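Local coordinates for conserved hypothetical secreted protein (Helicobacter pylori, PDB 4RNZ) that probably acts as a zinc-dependent endopeptidase that trims peptidoglycan and helps determine the shape of the bacterial cell, at residues 18-23 / 53-58; 57-62 / 80-85. One frame throughout, in Å; residues are numbered along the deposited sequence.

Contact 1: 18-23 / 53-58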
ATOM      1  N   ASN A  18      -0.893  27.276   9.454  1.00 39.85           N
ATOM      2  CA  ASN A  18      -1.191  28.173   8.363  1.00 39.23           C
ATOM      3  C   ASN A  18      -2.378  29.075   8.624  1.00 37.92           C
ATOM      4  O   ASN A  18      -2.897  29.648   7.698  1.00 35.96           O
ATOM      5  CB  ASN A  18      -1.416  27.363   7.080  1.00 40.19           C
ATOM      6  CG  ASN A  18      -0.139  26.731   6.589  1.00 39.69           C
ATOM      7  OD1 ASN A  18       0.696  27.405   5.994  1.00 40.86           O
ATOM      8  ND2 ASN A  18       0.050  25.451   6.889  1.00 39.46           N
ATOM      9  N   HIS A  19      -2.825  29.157   9.873  1.00 40.55           N
ATOM     10  CA  HIS A  19      -3.848  30.119  10.274  1.00 42.26           C
ATOM     11  C   HIS A  19      -5.152  29.926   9.513  1.00 41.12           C
ATOM     12  O   HIS A  19      -5.785  30.892   9.097  1.00 44.24           O
ATOM     13  CB  HIS A  19      -3.329  31.550  10.089  1.00 45.43           C
ATOM     14  CG  HIS A  19      -1.933  31.756  10.584  1.00 47.40           C
ATOM     15  ND1 HIS A  19      -1.606  31.745  11.922  1.00 53.53           N
ATOM     16  CD2 HIS A  19      -0.776  31.969   9.917  1.00 49.78           C
ATOM     17  CE1 HIS A  19      -0.309  31.944  12.061  1.00 52.05           C
ATOM     18  NE2 HIS A  19       0.219  32.083  10.858  1.00 53.58           N
ATOM     19  N   ILE A  20      -5.524  28.669   9.301  1.00 36.93           N
ATOM     20  CA  ILE A  20      -6.792  28.320   8.690  1.00 34.86           C
ATOM     21  C   ILE A  20      -7.690  27.919   9.852  1.00 35.79           C
ATOM     22  O   ILE A  20      -7.260  27.166  10.709  1.00 33.09           O
ATOM     23  CB  ILE A  20      -6.640  27.143   7.713  1.00 34.52           C
ATOM     24  CG1 ILE A  20      -5.714  27.543   6.561  1.00 37.59           C
ATOM     25  CG2 ILE A  20      -8.004  26.684   7.200  1.00 34.80           C
ATOM     26  CD1 ILE A  20      -5.078  26.371   5.838  1.00 37.65           C
ATOM     27  N   PRO A  21      -8.927  28.431   9.899  1.00 35.30           N
ATOM     28  CA  PRO A  21      -9.785  28.079  11.019  1.00 36.89           C
ATOM     29  C   PRO A  21      -9.927  26.569  11.214  1.00 34.85           C
ATOM     30  O   PRO A  21     -10.271  25.827  10.283  1.00 33.03           O
ATOM     31  CB  PRO A  21     -11.138  28.684  10.626  1.00 39.04           C
ATOM     32  CG  PRO A  21     -10.791  29.826   9.718  1.00 40.53           C
ATOM     33  CD  PRO A  21      -9.591  29.344   8.951  1.00 39.45           C
ATOM     34  N   GLN A  22      -9.720  26.133  12.442  1.00 35.75           N
ATOM     35  CA  GLN A  22      -9.662  24.730  12.757  1.00 34.09           C
ATOM     36  C   GLN A  22     -11.007  24.026  12.667  1.00 31.43           C
ATOM     37  O   GLN A  22     -11.051  22.792  12.590  1.00 28.91           O
ATOM     38  CB  GLN A  22      -8.998  24.534  14.119  1.00 40.17           C
ATOM     39  CG  GLN A  22      -7.483  24.699  14.028  1.00 42.33           C
ATOM     40  CD  GLN A  22      -6.811  24.924  15.375  1.00 46.99           C
ATOM     41  OE1 GLN A  22      -6.808  24.051  16.237  1.00 46.49           O
ATOM     42  NE2 GLN A  22      -6.193  26.088  15.534  1.00 47.61           N
ATOM     43  N   LYS A  23     -12.101  24.791  12.643  1.00 30.76           N
ATOM     44  CA  LYS A  23     -13.429  24.202  12.424  1.00 32.21           C
ATOM     45  C   LYS A  23     -13.520  23.495  11.099  1.00 30.86           C
ATOM     46  O   LYS A  23     -14.396  22.661  10.891  1.00 32.19           O
ATOM     47  CB  LYS A  23     -14.521  25.261  12.481  1.00 34.37           C
ATOM     48  CG  LYS A  23     -14.521  26.229  11.314  1.00 37.95           C
ATOM     49  CD  LYS A  23     -15.513  27.365  11.551  1.00 41.83           C
ATOM     50  CE  LYS A  23     -15.122  28.604  10.748  1.00 45.65           C
ATOM     51  NZ  LYS A  23     -16.031  29.727  11.068  1.00 48.30           N
ATOM     52  N   ASN A  53       2.044  35.466   1.301  1.00 58.97           N
ATOM     53  CA  ASN A  53       2.420  34.146   1.795  1.00 53.84           C
ATOM     54  C   ASN A  53       1.263  33.441   2.534  1.00 52.26           C
ATOM     55  O   ASN A  53       1.473  32.565   3.362  1.00 50.39           O
ATOM     56  CB  ASN A  53       3.662  34.240   2.672  1.00 53.67           C
ATOM     57  CG  ASN A  53       4.366  32.910   2.820  1.00 60.81           C
ATOM     58  OD1 ASN A  53       4.484  32.382   3.923  1.00 68.28           O
ATOM     59  ND2 ASN A  53       4.824  32.350   1.708  1.00 62.91           N
ATOM     60  N   THR A  54       0.033  33.815   2.215  1.00 47.41           N
ATOM     61  CA  THR A  54      -1.107  33.165   2.804  1.00 49.41           C
ATOM     62  C   THR A  54      -1.392  31.909   2.003  1.00 46.77           C
ATOM     63  O   THR A  54      -1.397  31.933   0.783  1.00 42.80           O
ATOM     64  CB  THR A  54      -2.322  34.096   2.812  1.00 51.18           C
ATOM     65  OG1 THR A  54      -2.008  35.245   3.610  1.00 51.87           O
ATOM     66  CG2 THR A  54      -3.544  33.409   3.385  1.00 51.47           C
ATOM     67  N   LEU A  55      -1.619  30.811   2.706  1.00 46.83           N
ATOM     68  CA  LEU A  55      -1.990  29.568   2.062  1.00 44.81           C
ATOM     69  C   LEU A  55      -3.357  29.739   1.424  1.00 44.93           C
ATOM     70  O   LEU A  55      -4.341  29.993   2.122  1.00 44.27           O
ATOM     71  CB  LEU A  55      -2.006  28.428   3.082  1.00 45.45           C
ATOM     72  CG  LEU A  55      -2.094  26.993   2.557  1.00 46.06           C
ATOM     73  CD1 LEU A  55      -3.502  26.640   2.098  1.00 49.60           C
ATOM     74  CD2 LEU A  55      -1.084  26.756   1.445  1.00 44.42           C
ATOM     75  N   ILE A  56      -3.424  29.610   0.100  1.00 38.70           N
ATOM     76  CA  ILE A  56      -4.706  29.686  -0.584  1.00 40.84           C
ATOM     77  C   ILE A  56      -5.133  28.365  -1.211  1.00 40.95           C
ATOM     78  O   ILE A  56      -6.285  28.215  -1.559  1.00 42.04           O
ATOM     79  CB  ILE A  56      -4.738  30.823  -1.626  1.00 45.43           C
ATOM     80  CG1 ILE A  56      -3.876  30.486  -2.847  1.00 46.85           C
ATOM     81  CG2 ILE A  56      -4.329  32.144  -0.961  1.00 45.96           C
ATOM     82  CD1 ILE A  56      -3.636  31.649  -3.781  1.00 49.75           C
ATOM     83  N   GLN A  57      -4.202  27.421  -1.365  1.00 41.53           N
ATOM     84  CA  GLN A  57      -4.530  26.069  -1.819  1.00 39.03           C
ATOM     85  C   GLN A  57      -3.537  25.048  -1.327  1.00 35.56           C
ATOM     86  O   GLN A  57      -2.354  25.344  -1.182  1.00 34.15           O
ATOM     87  CB  GLN A  57      -4.538  25.977  -3.325  1.00 41.56           C
ATOM     88  CG  GLN A  57      -5.801  26.461  -3.961  1.00 46.54           C
ATOM     89  CD  GLN A  57      -5.885  25.928  -5.347  1.00 51.06           C
ATOM     90  OE1 GLN A  57      -6.572  24.938  -5.606  1.00 49.09           O
ATOM     91  NE2 GLN A  57      -5.122  26.534  -6.245  1.00 56.17           N
ATOM     92  N   ALA A  58      -4.033  23.835  -1.105  1.00 34.72           N
ATOM     93  CA  ALA A  58      -3.175  22.696  -0.797  1.00 32.28           C
ATOM     94  C   ALA A  58      -3.783  21.410  -1.329  1.00 31.09           C
ATOM     95  O   ALA A  58      -5.022  21.217  -1.293  1.00 29.41           O
ATOM     96  CB  ALA A  58      -2.953  22.588   0.688  1.00 32.61           C
TER
HETATM   97  O   HOH W   1      -1.392  30.906   5.335  1.00 42.24           O
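Leu55 meets Asn18 with its CB and Ile20 with one of its methyls, so a single leucine touches both residues of the 18-23 loop that reach the strand. The loop follows helix 11-17, which ends in a Schellman motif with His19, at positive phi, as its C-prime residue. That turn leaves Asn18 and Ile20 both aimed at Leu55, at the start of strand 55-61. In Leu55, CG stands anti to the backbone N (chi1 -168°), and its CD1 comes 4.1 Å from CD1 of Ile20. Ile20 supplies that methyl from the end of its longer branch: CG1 lies anti to the carbonyl carbon (chi1 -63°), and the two side chains cross obliquely. At the other end of Leu55, its CB lies 4.1 Å from Asn18 OD1 and 4.2 Å from Asn18 CB. The amide is occupied at both ends: OD1 accepts a hydrogen bond from Arg49 NH2, and ND2 bonds Phe14 O in the helix. These two bonds fix the rotation of the amide, leaving its oxygen over the aliphatic base of the leucine. No direct hydrogen bond joins the segments. Instead, one water accepts from Leu55 N at 2.6 Å and donates to Asn18 O at 3.1 Å. Tyr77 of strand 76-83 packs on Ile20, and its hydroxyl bonds Leu55 O. The chemistry is thus divided: methyl packing fills the buried part of the join, while water spans the backbone gap and satisfies a carbonyl at the helix end and an amide at the strand's start.

Contact 2: 57-62 / 80-85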
ATOM      1  N   GLN A  57      -4.202  27.421  -1.365  1.00 41.53           N
ATOM      2  CA  GLN A  57      -4.530  26.069  -1.819  1.00 39.03           C
ATOM      3  C   GLN A  57      -3.537  25.048  -1.327  1.00 35.56           C
ATOM      4  O   GLN A  57      -2.354  25.344  -1.182  1.00 34.15           O
ATOM      5  CB  GLN A  57      -4.538  25.977  -3.325  1.00 41.56           C
ATOM      6  CG  GLN A  57      -5.801  26.461  -3.961  1.00 46.54           C
ATOM      7  CD  GLN A  57      -5.885  25.928  -5.347  1.00 51.06           C
ATOM      8  OE1 GLN A  57      -6.572  24.938  -5.606  1.00 49.09           O
ATOM      9  NE2 GLN A  57      -5.122  26.534  -6.245  1.00 56.17           N
ATOM     10  N   ALA A  58      -4.033  23.835  -1.105  1.00 34.72           N
ATOM     11  CA  ALA A  58      -3.175  22.696  -0.797  1.00 32.28           C
ATOM     12  C   ALA A  58      -3.783  21.410  -1.329  1.00 31.09           C
ATOM     13  O   ALA A  58      -5.022  21.217  -1.293  1.00 29.41           O
ATOM     14  CB  ALA A  58      -2.953  22.588   0.688  1.00 32.61           C
ATOM     15  N   LEU A  59      -2.894  20.534  -1.817  1.00 28.47           N
ATOM     16  CA  LEU A  59      -3.262  19.217  -2.271  1.00 28.41           C
ATOM     17  C   LEU A  59      -2.385  18.237  -1.488  1.00 28.29           C
ATOM     18  O   LEU A  59      -1.154  18.257  -1.622  1.00 27.61           O
ATOM     19  CB  LEU A  59      -3.050  19.066  -3.770  1.00 29.93           C
ATOM     20  CG  LEU A  59      -3.908  19.949  -4.682  1.00 31.75           C
ATOM     21  CD1 LEU A  59      -3.426  19.802  -6.117  1.00 33.70           C
ATOM     22  CD2 LEU A  59      -5.388  19.602  -4.572  1.00 31.88           C
ATOM     23  N   ILE A  60      -3.035  17.431  -0.656  1.00 28.03           N
ATOM     24  CA  ILE A  60      -2.372  16.555   0.304  1.00 28.51           C
ATOM     25  C   ILE A  60      -2.899  15.128   0.119  1.00 29.55           C
ATOM     26  O   ILE A  60      -4.068  14.845   0.390  1.00 27.29           O
ATOM     27  CB  ILE A  60      -2.632  17.008   1.749  1.00 30.79           C
ATOM     28  CG1 ILE A  60      -2.148  18.459   1.969  1.00 30.98           C
ATOM     29  CG2 ILE A  60      -1.935  16.081   2.737  1.00 31.29           C
ATOM     30  CD1 ILE A  60      -2.732  19.101   3.234  1.00 31.86           C
ATOM     31  N   PRO A  61      -2.050  14.220  -0.379  1.00 29.65           N
ATOM     32  CA  PRO A  61      -2.557  12.891  -0.689  1.00 30.77           C
ATOM     33  C   PRO A  61      -2.869  12.119   0.580  1.00 28.66           C
ATOM     34  O   PRO A  61      -2.115  12.218   1.534  1.00 27.69           O
ATOM     35  CB  PRO A  61      -1.381  12.219  -1.405  1.00 32.66           C
ATOM     36  CG  PRO A  61      -0.436  13.309  -1.759  1.00 35.42           C
ATOM     37  CD  PRO A  61      -0.637  14.376  -0.744  1.00 32.51           C
ATOM     38  N   ILE A  62      -3.978  11.389   0.585  1.00 30.06           N
ATOM     39  CA  ILE A  62      -4.290  10.461   1.666  1.00 34.99           C
ATOM     40  C   ILE A  62      -4.249   8.996   1.218  1.00 38.20           C
ATOM     41  O   ILE A  62      -4.304   8.120   2.055  1.00 43.33           O
ATOM     42  CB  ILE A  62      -5.613  10.773   2.393  1.00 38.95           C
ATOM     43  CG1 ILE A  62      -6.783  10.903   1.443  1.00 43.80           C
ATOM     44  CG2 ILE A  62      -5.502  12.064   3.205  1.00 40.91           C
ATOM     45  CD1 ILE A  62      -8.063  11.234   2.181  1.00 49.43           C
ATOM     46  N   ASP A  80     -12.180  19.587   0.469  1.00 28.65           N
ATOM     47  CA  ASP A  80     -12.793  18.508  -0.288  1.00 32.09           C
ATOM     48  C   ASP A  80     -11.830  17.332  -0.304  1.00 28.64           C
ATOM     49  O   ASP A  80     -10.628  17.517  -0.202  1.00 28.35           O
ATOM     50  CB  ASP A  80     -13.085  18.898  -1.753  1.00 31.39           C
ATOM     51  CG  ASP A  80     -14.097  20.012  -1.882  1.00 37.09           C
ATOM     52  OD1 ASP A  80     -15.018  20.077  -1.062  1.00 38.11           O
ATOM     53  OD2 ASP A  80     -13.973  20.822  -2.824  1.00 37.41           O
ATOM     54  N   PHE A  81     -12.387  16.143  -0.476  1.00 29.62           N
ATOM     55  CA  PHE A  81     -11.606  14.937  -0.730  1.00 28.82           C
ATOM     56  C   PHE A  81     -11.808  14.661  -2.198  1.00 29.96           C
ATOM     57  O   PHE A  81     -12.933  14.454  -2.625  1.00 30.14           O
ATOM     58  CB  PHE A  81     -12.105  13.810   0.140  1.00 29.32           C
ATOM     59  CG  PHE A  81     -11.803  14.013   1.597  1.00 29.28           C
ATOM     60  CD1 PHE A  81     -10.593  13.591   2.137  1.00 30.76           C
ATOM     61  CD2 PHE A  81     -12.717  14.644   2.425  1.00 33.22           C
ATOM     62  CE1 PHE A  81     -10.292  13.796   3.484  1.00 30.01           C
ATOM     63  CE2 PHE A  81     -12.431  14.843   3.768  1.00 32.97           C
ATOM     64  CZ  PHE A  81     -11.217  14.425   4.298  1.00 32.35           C
ATOM     65  N   ILE A  82     -10.731  14.697  -2.981  1.00 29.79           N
ATOM     66  CA  ILE A  82     -10.858  14.596  -4.430  1.00 29.98           C
ATOM     67  C   ILE A  82      -9.916  13.561  -5.028  1.00 28.38           C
ATOM     68  O   ILE A  82      -8.922  13.213  -4.395  1.00 29.11           O
ATOM     69  CB  ILE A  82     -10.607  15.969  -5.096  1.00 29.80           C
ATOM     70  CG1 ILE A  82      -9.176  16.427  -4.881  1.00 30.99           C
ATOM     71  CG2 ILE A  82     -11.582  17.006  -4.553  1.00 31.76           C
ATOM     72  CD1 ILE A  82      -8.797  17.640  -5.717  1.00 32.10           C
ATOM     73  N   PRO A  83     -10.198  13.100  -6.264  1.00 28.50           N
ATOM     74  CA  PRO A  83      -9.268  12.191  -6.957  1.00 29.54           C
ATOM     75  C   PRO A  83      -7.906  12.821  -7.240  1.00 28.88           C
ATOM     76  O   PRO A  83      -7.801  14.049  -7.356  1.00 27.91           O
ATOM     77  CB  PRO A  83      -9.977  11.897  -8.284  1.00 30.44           C
ATOM     78  CG  PRO A  83     -11.408  12.199  -8.042  1.00 30.94           C
ATOM     79  CD  PRO A  83     -11.440  13.299  -7.030  1.00 30.35           C
ATOM     80  N   ILE A  84      -6.882  11.978  -7.300  1.00 29.06           N
ATOM     81  CA  ILE A  84      -5.548  12.328  -7.749  1.00 28.51           C
ATOM     82  C   ILE A  84      -5.449  11.950  -9.214  1.00 29.60           C
ATOM     83  O   ILE A  84      -5.728  10.802  -9.599  1.00 30.12           O
ATOM     84  CB  ILE A  84      -4.442  11.581  -6.985  1.00 28.50           C
ATOM     85  CG1 ILE A  84      -4.471  11.912  -5.484  1.00 29.15           C
ATOM     86  CG2 ILE A  84      -3.078  11.965  -7.518  1.00 27.08           C
ATOM     87  CD1 ILE A  84      -3.501  11.070  -4.659  1.00 30.83           C
ATOM     88  N   ILE A  85      -5.049  12.919 -10.030  1.00 29.69           N
ATOM     89  CA  ILE A  85      -4.825  12.679 -11.446  1.00 30.19           C
ATOM     90  C   ILE A  85      -3.367  12.274 -11.617  1.00 28.07           C
ATOM     91  O   ILE A  85      -2.450  12.952 -11.156  1.00 26.31           O
ATOM     92  CB  ILE A  85      -5.147  13.911 -12.333  1.00 29.46           C
ATOM     93  CG1 ILE A  85      -6.605  14.336 -12.168  1.00 29.77           C
ATOM     94  CG2 ILE A  85      -4.921  13.579 -13.806  1.00 30.59           C
ATOM     95  CD1 ILE A  85      -6.901  15.721 -12.728  1.00 32.10           C
TER
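Ile62 and Phe81 meet across one end of an antiparallel meander, in which strand 66-73 lies between strands 55-61 and 76-83. The touching parts run 97° apart, and contact is by side chains alone. Ile62 begins with CB directed at the other segment but still 5.7 Å from Phe81 CD1. From there CG1 takes the crowded position between the backbone N and the carbonyl carbon (chi1 53°), while CG2 branches off beside the backbone N; both gamma carbons stay short of the ring. The extended chi2 then carries CD1, the one atom of the side chain to touch Phe81, outward to the edge of the phenyl ring, near its plane, so the methyl meets the ring at its edge and not over its face. Leu35 of helix 30-36 packs against both residues. A second pair is Leu59 CD2 and Ile82 CD1, 4.1 Å apart, their side chains crossing at about a right angle; both also touch Gln67 of the intervening strand 66-73. Pro61 and Ile84 form a third apolar pair, and Arg146 touches both, linking this pair to strand 136-146 of the neighbouring sheet. The tightest approach belongs to Ile62 CD1, which lies 3.5 Å from Phe81 CD1 and 3.6 Å from Phe81 CE1.

Contacts 1 and 2 lie about 15 Å apart, centre to centre, and share Gln57 and Ala58 on strand 55-61. Contact 1 covers the beginning of that strand with the loop after a helix; contact 2 brings its end against strand 76-83, the strand whose Tyr77 also borders contact 1. Contact 2 is the nearer to the metal site, though it does not touch it. The side chain of Phe81 is about 9 Å from that of Glu34, a zinc ligand in helix 30-36, and the side chain of Ile62 is about 12 Å from the zinc. Glu34 joins His219, Asp223 and His301 there, consistent with this N-terminal region blocking the peptidase site. Contact 1 lies away from it.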